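Local coordinates for methanogen homoaconitase large subunit (Methanocaldococcus jannaschii, PDB 4KP2), which forms the iron-sulfur subunit of a hydro-lyase that reversibly dehydrates (R)-homocitrate to cis-homoaconitate and hydrates this to homoisocitrate, at residues K174-N184 and Y280-M291. Residues are numbered along the deposited sequence; the frame is centred on the assembly and turned at random.
Sequences KTIRVDIVGKN and YYKEIEIDITDM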
ATOM      1  N   LYS A 174       2.607  27.167  30.449  1.00 51.59           N
ATOM      2  CA  LYS A 174       3.733  26.979  31.348  1.00 49.69           C
ATOM      3  C   LYS A 174       4.677  25.968  30.713  1.00 51.81           C
ATOM      4  O   LYS A 174       4.288  25.239  29.799  1.00 49.64           O
ATOM      5  CB  LYS A 174       3.252  26.484  32.714  1.00 54.07           C
ATOM      6  CG  LYS A 174       2.318  27.453  33.425  1.00 57.34           C
ATOM      7  CD  LYS A 174       1.793  26.869  34.727  1.00 59.49           C
ATOM      8  CE  LYS A 174       0.853  27.835  35.431  1.00 54.63           C
ATOM      9  NZ  LYS A 174       0.294  27.247  36.680  1.00 56.83           N
ATOM     10  N   THR A 175       5.916  25.925  31.190  1.00 54.32           N
ATOM     11  CA  THR A 175       6.920  25.071  30.570  1.00 48.09           C
ATOM     12  C   THR A 175       7.562  24.082  31.536  1.00 47.97           C
ATOM     13  O   THR A 175       8.245  24.472  32.482  1.00 53.01           O
ATOM     14  CB  THR A 175       8.030  25.905  29.906  1.00 47.04           C
ATOM     15  OG1 THR A 175       7.476  26.672  28.830  1.00 56.33           O
ATOM     16  CG2 THR A 175       9.120  24.998  29.364  1.00 51.42           C
ATOM     17  N   ILE A 176       7.337  22.797  31.285  1.00 43.93           N
ATOM     18  CA  ILE A 176       8.049  21.749  32.002  1.00 44.23           C
ATOM     19  C   ILE A 176       9.358  21.450  31.272  1.00 47.03           C
ATOM     20  O   ILE A 176       9.367  20.862  30.187  1.00 50.20           O
ATOM     21  CB  ILE A 176       7.182  20.477  32.162  1.00 44.31           C
ATOM     22  CG1 ILE A 176       8.048  19.255  32.483  1.00 46.79           C
ATOM     23  CG2 ILE A 176       6.350  20.236  30.917  1.00 53.23           C
ATOM     24  CD1 ILE A 176       8.652  19.271  33.866  1.00 63.05           C
ATOM     25  N   ARG A 177      10.461  21.892  31.866  1.00 49.25           N
ATOM     26  CA  ARG A 177      11.778  21.718  31.272  1.00 48.68           C
ATOM     27  C   ARG A 177      12.258  20.282  31.430  1.00 54.62           C
ATOM     28  O   ARG A 177      12.233  19.728  32.528  1.00 59.30           O
ATOM     29  CB  ARG A 177      12.775  22.675  31.922  1.00 49.42           C
ATOM     30  CG  ARG A 177      14.227  22.375  31.605  1.00 53.12           C
ATOM     31  CD  ARG A 177      14.615  22.835  30.214  1.00 53.42           C
ATOM     32  NE  ARG A 177      16.027  22.578  29.952  1.00 58.87           N
ATOM     33  CZ  ARG A 177      16.708  23.091  28.933  1.00 57.43           C
ATOM     34  NH1 ARG A 177      16.108  23.900  28.072  1.00 55.11           N
ATOM     35  NH2 ARG A 177      17.993  22.800  28.778  1.00 51.90           N
ATOM     36  N   VAL A 178      12.691  19.684  30.326  1.00 51.20           N
ATOM     37  CA  VAL A 178      13.195  18.316  30.348  1.00 55.22           C
ATOM     38  C   VAL A 178      14.639  18.262  29.861  1.00 59.97           C
ATOM     39  O   VAL A 178      14.901  18.261  28.658  1.00 56.91           O
ATOM     40  CB  VAL A 178      12.326  17.378  29.488  1.00 55.02           C
ATOM     41  CG1 VAL A 178      12.850  15.953  29.562  1.00 55.83           C
ATOM     42  CG2 VAL A 178      10.877  17.436  29.943  1.00 49.14           C
ATOM     43  N   ASP A 179      15.573  18.227  30.806  1.00 62.37           N
ATOM     44  CA  ASP A 179      16.987  18.096  30.477  1.00 63.18           C
ATOM     45  C   ASP A 179      17.367  16.629  30.340  1.00 66.87           C
ATOM     46  O   ASP A 179      17.138  15.830  31.248  1.00 69.63           O
ATOM     47  CB  ASP A 179      17.861  18.763  31.542  1.00 61.81           C
ATOM     48  CG  ASP A 179      17.851  20.276  31.443  1.00 65.32           C
ATOM     49  OD1 ASP A 179      17.017  20.911  32.121  1.00 62.63           O
ATOM     50  OD2 ASP A 179      18.681  20.828  30.690  1.00 67.93           O
ATOM     51  N   ILE A 180      17.947  16.277  29.199  1.00 61.18           N
ATOM     52  CA  ILE A 180      18.382  14.909  28.958  1.00 61.57           C
ATOM     53  C   ILE A 180      19.900  14.844  28.854  1.00 62.60           C
ATOM     54  O   ILE A 180      20.488  15.332  27.889  1.00 58.94           O
ATOM     55  CB  ILE A 180      17.753  14.338  27.678  1.00 56.35           C
ATOM     56  CG1 ILE A 180      16.235  14.531  27.701  1.00 57.06           C
ATOM     57  CG2 ILE A 180      18.101  12.868  27.524  1.00 59.69           C
ATOM     58  CD1 ILE A 180      15.535  14.001  26.475  1.00 54.78           C
ATOM     59  N   VAL A 181      20.531  14.247  29.858  1.00 63.61           N
ATOM     60  CA  VAL A 181      21.987  14.169  29.907  1.00 61.11           C
ATOM     61  C   VAL A 181      22.468  12.729  30.046  1.00 63.58           C
ATOM     62  O   VAL A 181      21.694  11.839  30.393  1.00 66.66           O
ATOM     63  CB  VAL A 181      22.556  14.999  31.072  1.00 69.29           C
ATOM     64  CG1 VAL A 181      22.257  16.478  30.866  1.00 63.65           C
ATOM     65  CG2 VAL A 181      21.990  14.510  32.393  1.00 66.40           C
ATOM     66  N   GLY A 182      23.751  12.511  29.776  1.00 68.20           N
ATOM     67  CA  GLY A 182      24.334  11.184  29.841  1.00 65.51           C
ATOM     68  C   GLY A 182      24.714  10.675  28.464  1.00 68.96           C
ATOM     69  O   GLY A 182      24.610  11.404  27.478  1.00 62.53           O
ATOM     70  N   LYS A 183      25.154   9.423  28.392  1.00 69.30           N
ATOM     71  CA  LYS A 183      25.547   8.830  27.115  1.00 72.46           C
ATOM     72  C   LYS A 183      25.171   7.357  26.984  1.00 81.36           C
ATOM     73  O   LYS A 183      25.414   6.554  27.887  1.00 82.95           O
ATOM     74  CB  LYS A 183      27.047   9.019  26.866  1.00 71.57           C
ATOM     75  CG  LYS A 183      27.407  10.384  26.309  1.00 78.38           C
ATOM     76  CD  LYS A 183      26.752  10.609  24.954  1.00 76.57           C
ATOM     77  CE  LYS A 183      26.672  12.088  24.615  1.00 75.83           C
ATOM     78  NZ  LYS A 183      25.791  12.818  25.569  1.00 65.52           N
ATOM     79  N   ASN A 184      24.577   7.015  25.846  1.00 80.49           N
ATOM     80  CA  ASN A 184      24.198   5.643  25.547  1.00 75.19           C
ATOM     81  C   ASN A 184      24.066   5.447  24.042  1.00 74.37           C
ATOM     82  O   ASN A 184      23.317   6.165  23.379  1.00 80.76           O
ATOM     83  CB  ASN A 184      22.882   5.286  26.241  1.00 73.59           C
ATOM     84  CG  ASN A 184      22.641   3.787  26.305  1.00 74.06           C
ATOM     85  OD1 ASN A 184      23.147   3.026  25.478  1.00 69.24           O
ATOM     86  ND2 ASN A 184      21.862   3.358  27.289  1.00 75.46           N
ATOM     87  N   TYR A 280      10.956  27.767  35.232  1.00 59.76           N
ATOM     88  CA  TYR A 280      10.008  26.786  34.735  1.00 61.93           C
ATOM     89  C   TYR A 280       9.029  26.377  35.829  1.00 60.32           C
ATOM     90  O   TYR A 280       9.301  26.558  37.017  1.00 67.14           O
ATOM     91  CB  TYR A 280      10.755  25.555  34.220  1.00 54.13           C
ATOM     92  CG  TYR A 280      11.839  25.869  33.211  1.00 52.65           C
ATOM     93  CD1 TYR A 280      11.539  26.033  31.864  1.00 53.35           C
ATOM     94  CD2 TYR A 280      13.163  26.000  33.605  1.00 51.21           C
ATOM     95  CE1 TYR A 280      12.527  26.320  30.940  1.00 47.47           C
ATOM     96  CE2 TYR A 280      14.158  26.287  32.688  1.00 49.66           C
ATOM     97  CZ  TYR A 280      13.834  26.445  31.357  1.00 52.89           C
ATOM     98  OH  TYR A 280      14.819  26.731  30.440  1.00 63.46           O
ATOM     99  N   TYR A 281       7.886  25.835  35.420  1.00 52.46           N
ATOM    100  CA  TYR A 281       6.913  25.311  36.365  1.00 58.48           C
ATOM    101  C   TYR A 281       7.534  24.146  37.122  1.00 56.53           C
ATOM    102  O   TYR A 281       7.336  23.994  38.330  1.00 63.49           O
ATOM    103  CB  TYR A 281       5.652  24.854  35.632  1.00 54.87           C
ATOM    104  CG  TYR A 281       4.579  24.297  36.541  1.00 53.70           C
ATOM    105  CD1 TYR A 281       3.710  25.141  37.218  1.00 56.12           C
ATOM    106  CD2 TYR A 281       4.432  22.926  36.720  1.00 56.38           C
ATOM    107  CE1 TYR A 281       2.727  24.638  38.049  1.00 56.44           C
ATOM    108  CE2 TYR A 281       3.454  22.415  37.548  1.00 57.49           C
ATOM    109  CZ  TYR A 281       2.604  23.274  38.209  1.00 59.25           C
ATOM    110  OH  TYR A 281       1.628  22.766  39.035  1.00 59.77           O
ATOM    111  N   LYS A 282       8.288  23.325  36.399  1.00 51.59           N
ATOM    112  CA  LYS A 282       9.030  22.231  37.009  1.00 55.63           C
ATOM    113  C   LYS A 282      10.160  21.806  36.083  1.00 55.75           C
ATOM    114  O   LYS A 282      10.072  21.970  34.868  1.00 56.74           O
ATOM    115  CB  LYS A 282       8.118  21.040  37.313  1.00 61.68           C
ATOM    116  CG  LYS A 282       8.734  20.040  38.279  1.00 66.36           C
ATOM    117  CD  LYS A 282       8.981  20.689  39.632  1.00 64.22           C
ATOM    118  CE  LYS A 282       9.998  19.917  40.453  1.00 66.84           C
ATOM    119  NZ  LYS A 282      11.361  19.989  39.852  1.00 72.90           N
ATOM    120  N   GLU A 283      11.230  21.271  36.659  1.00 62.22           N
ATOM    121  CA  GLU A 283      12.364  20.810  35.866  1.00 61.13           C
ATOM    122  C   GLU A 283      12.665  19.358  36.162  1.00 57.97           C
ATOM    123  O   GLU A 283      12.753  18.962  37.325  1.00 58.28           O
ATOM    124  CB  GLU A 283      13.604  21.648  36.157  1.00 58.16           C
ATOM    125  CG  GLU A 283      13.384  23.139  35.985  1.00 65.61           C
ATOM    126  CD  GLU A 283      14.656  23.954  36.216  1.00 68.33           C
ATOM    127  OE1 GLU A 283      15.766  23.371  36.155  1.00 70.44           O
ATOM    128  OE2 GLU A 283      14.542  25.179  36.458  1.00 66.35           O
ATOM    129  N   ILE A 284      12.813  18.565  35.109  1.00 59.40           N
ATOM    130  CA  ILE A 284      13.109  17.147  35.255  1.00 60.17           C
ATOM    131  C   ILE A 284      14.380  16.774  34.488  1.00 60.68           C
ATOM    132  O   ILE A 284      14.680  17.346  33.438  1.00 60.72           O
ATOM    133  CB  ILE A 284      11.903  16.267  34.813  1.00 58.47           C
ATOM    134  CG1 ILE A 284      11.481  15.319  35.937  1.00 60.02           C
ATOM    135  CG2 ILE A 284      12.203  15.491  33.536  1.00 58.05           C
ATOM    136  CD1 ILE A 284      12.518  14.279  36.301  1.00 61.91           C
ATOM    137  N   GLU A 285      15.134  15.829  35.034  1.00 55.04           N
ATOM    138  CA  GLU A 285      16.344  15.347  34.384  1.00 63.82           C
ATOM    139  C   GLU A 285      16.282  13.831  34.249  1.00 63.00           C
ATOM    140  O   GLU A 285      15.890  13.133  35.183  1.00 59.32           O
ATOM    141  CB  GLU A 285      17.585  15.774  35.168  1.00 65.48           C
ATOM    142  CG  GLU A 285      18.897  15.306  34.562  1.00 66.54           C
ATOM    143  CD  GLU A 285      20.095  16.040  35.128  1.00 66.25           C
ATOM    144  OE1 GLU A 285      20.032  17.282  35.239  1.00 72.37           O
ATOM    145  OE2 GLU A 285      21.098  15.374  35.464  1.00 63.03           O
ATOM    146  N   ILE A 286      16.658  13.330  33.078  1.00 62.22           N
ATOM    147  CA  ILE A 286      16.547  11.907  32.786  1.00 69.61           C
ATOM    148  C   ILE A 286      17.906  11.241  32.610  1.00 72.00           C
ATOM    149  O   ILE A 286      18.711  11.662  31.782  1.00 64.86           O
ATOM    150  CB  ILE A 286      15.705  11.660  31.520  1.00 66.92           C
ATOM    151  CG1 ILE A 286      14.285  12.193  31.711  1.00 68.75           C
ATOM    152  CG2 ILE A 286      15.678  10.181  31.182  1.00 68.05           C
ATOM    153  CD1 ILE A 286      13.534  11.539  32.848  1.00 64.28           C
ATOM    154  N   ASP A 287      18.152  10.199  33.398  1.00 75.60           N
ATOM    155  CA  ASP A 287      19.355   9.391  33.248  1.00 77.98           C
ATOM    156  C   ASP A 287      19.214   8.502  32.018  1.00 76.27           C
ATOM    157  O   ASP A 287      18.129   8.000  31.727  1.00 83.55           O
ATOM    158  CB  ASP A 287      19.587   8.536  34.495  1.00 88.78           C
ATOM    159  CG  ASP A 287      18.378   7.693  34.857  1.00 98.13           C
ATOM    160  OD1 ASP A 287      17.245   8.102  34.521  1.00 92.40           O
ATOM    161  OD2 ASP A 287      18.559   6.625  35.478  1.00 95.70           O
ATOM    162  N   ILE A 288      20.314   8.308  31.299  1.00 70.46           N
ATOM    163  CA  ILE A 288      20.277   7.555  30.051  1.00 71.90           C
ATOM    164  C   ILE A 288      21.476   6.616  29.924  1.00 78.72           C
ATOM    165  O   ILE A 288      21.480   5.713  29.088  1.00 75.67           O
ATOM    166  CB  ILE A 288      20.239   8.509  28.836  1.00 70.08           C
ATOM    167  CG1 ILE A 288      19.762   7.780  27.579  1.00 81.37           C
ATOM    168  CG2 ILE A 288      21.598   9.149  28.610  1.00 72.07           C
ATOM    169  CD1 ILE A 288      19.936   8.585  26.315  1.00 69.89           C
ATOM    170  N   THR A 289      22.484   6.832  30.765  1.00 79.92           N
ATOM    171  CA  THR A 289      23.738   6.087  30.682  1.00 74.36           C
ATOM    172  C   THR A 289      23.543   4.576  30.779  1.00 70.25           C
ATOM    173  O   THR A 289      23.908   3.837  29.864  1.00 73.04           O
ATOM    174  CB  THR A 289      24.729   6.534  31.772  1.00 75.71           C
ATOM    175  OG1 THR A 289      24.980   7.939  31.644  1.00 66.73           O
ATOM    176  CG2 THR A 289      26.040   5.774  31.641  1.00 68.54           C
ATOM    177  N   ASP A 290      22.964   4.123  31.886  1.00 70.25           N
ATOM    178  CA  ASP A 290      22.734   2.699  32.095  1.00 78.43           C
ATOM    179  C   ASP A 290      21.255   2.351  31.960  1.00 79.31           C
ATOM    180  O   ASP A 290      20.688   1.664  32.810  1.00 74.65           O
ATOM    181  CB  ASP A 290      23.253   2.269  33.468  1.00 72.24           C
ATOM    182  CG  ASP A 290      24.729   2.565  33.652  1.00 77.58           C
ATOM    183  OD1 ASP A 290      25.466   2.579  32.644  1.00 74.08           O
ATOM    184  OD2 ASP A 290      25.150   2.786  34.807  1.00 79.74           O
ATOM    185  N   MET A 291      20.638   2.826  30.883  1.00 81.43           N
ATOM    186  CA  MET A 291      19.220   2.597  30.645  1.00 75.95           C
ATOM    187  C   MET A 291      19.007   1.530  29.580  1.00 74.70           C
ATOM    188  O   MET A 291      19.692   1.516  28.557  1.00 69.22           O
ATOM    189  CB  MET A 291      18.539   3.898  30.219  1.00 71.27           C
ATOM    190  CG  MET A 291      17.043   3.771  29.985  1.00 69.66           C
ATOM    191  SD  MET A 291      16.340   5.228  29.195  1.00 79.35           S
ATOM    192  CE  MET A 291      17.171   5.185  27.608  1.00 69.61           C
TER
HETATM  193  O   HOH W   1      22.744   9.535  32.438  1.00 59.78           O
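R177 lays its aliphatic chain over one face of the Y280 ring, CB standing 3.5 Å from the ring centroid in a CH-pi contact, beside a parallel pairing of strands 174-180 and 282-286 in the mixed sheet of this aconitase-family protein. With CG anti to the backbone N (chi1 167°), the arginine chain runs on past the ring toward the phenol end, where its NH1 and Y280 OH both engage OE2 of E211 on the neighbouring strand 208-213. Two residues along its own strand, D179 takes the R177 guanidinium side-on: NE meets OD1, and NH2 meets OD2 at 2.8 Å, in the guanidinium plane but from above the carboxylate plane. T175 CG2 reaches the ring edge, 3.6 Å from Y280 CD1. Replacing Y280 by alanine is likely to leave the R177 methylenes without the ring that covers this side of them, and to deprive E211 of the hydrogen bond from the phenol.

Between the strands, R177 and D179 supply the backbone bonds, their N-H and C=O groups alternating with those of K282, I284 and I286. V178, I180, I284 and I286 line the opposite face, with I180 and I284 touching helix 189-200. Beyond the strands, a water links V181 O, I288 N and T289 OG1. At the far end, the N184 amide donates from ND2 to I288 O (3.0 Å), almost in its own plane, and more weakly to M291 O at 3.1 Å, while its OD1 accepts from the backbone N of N186.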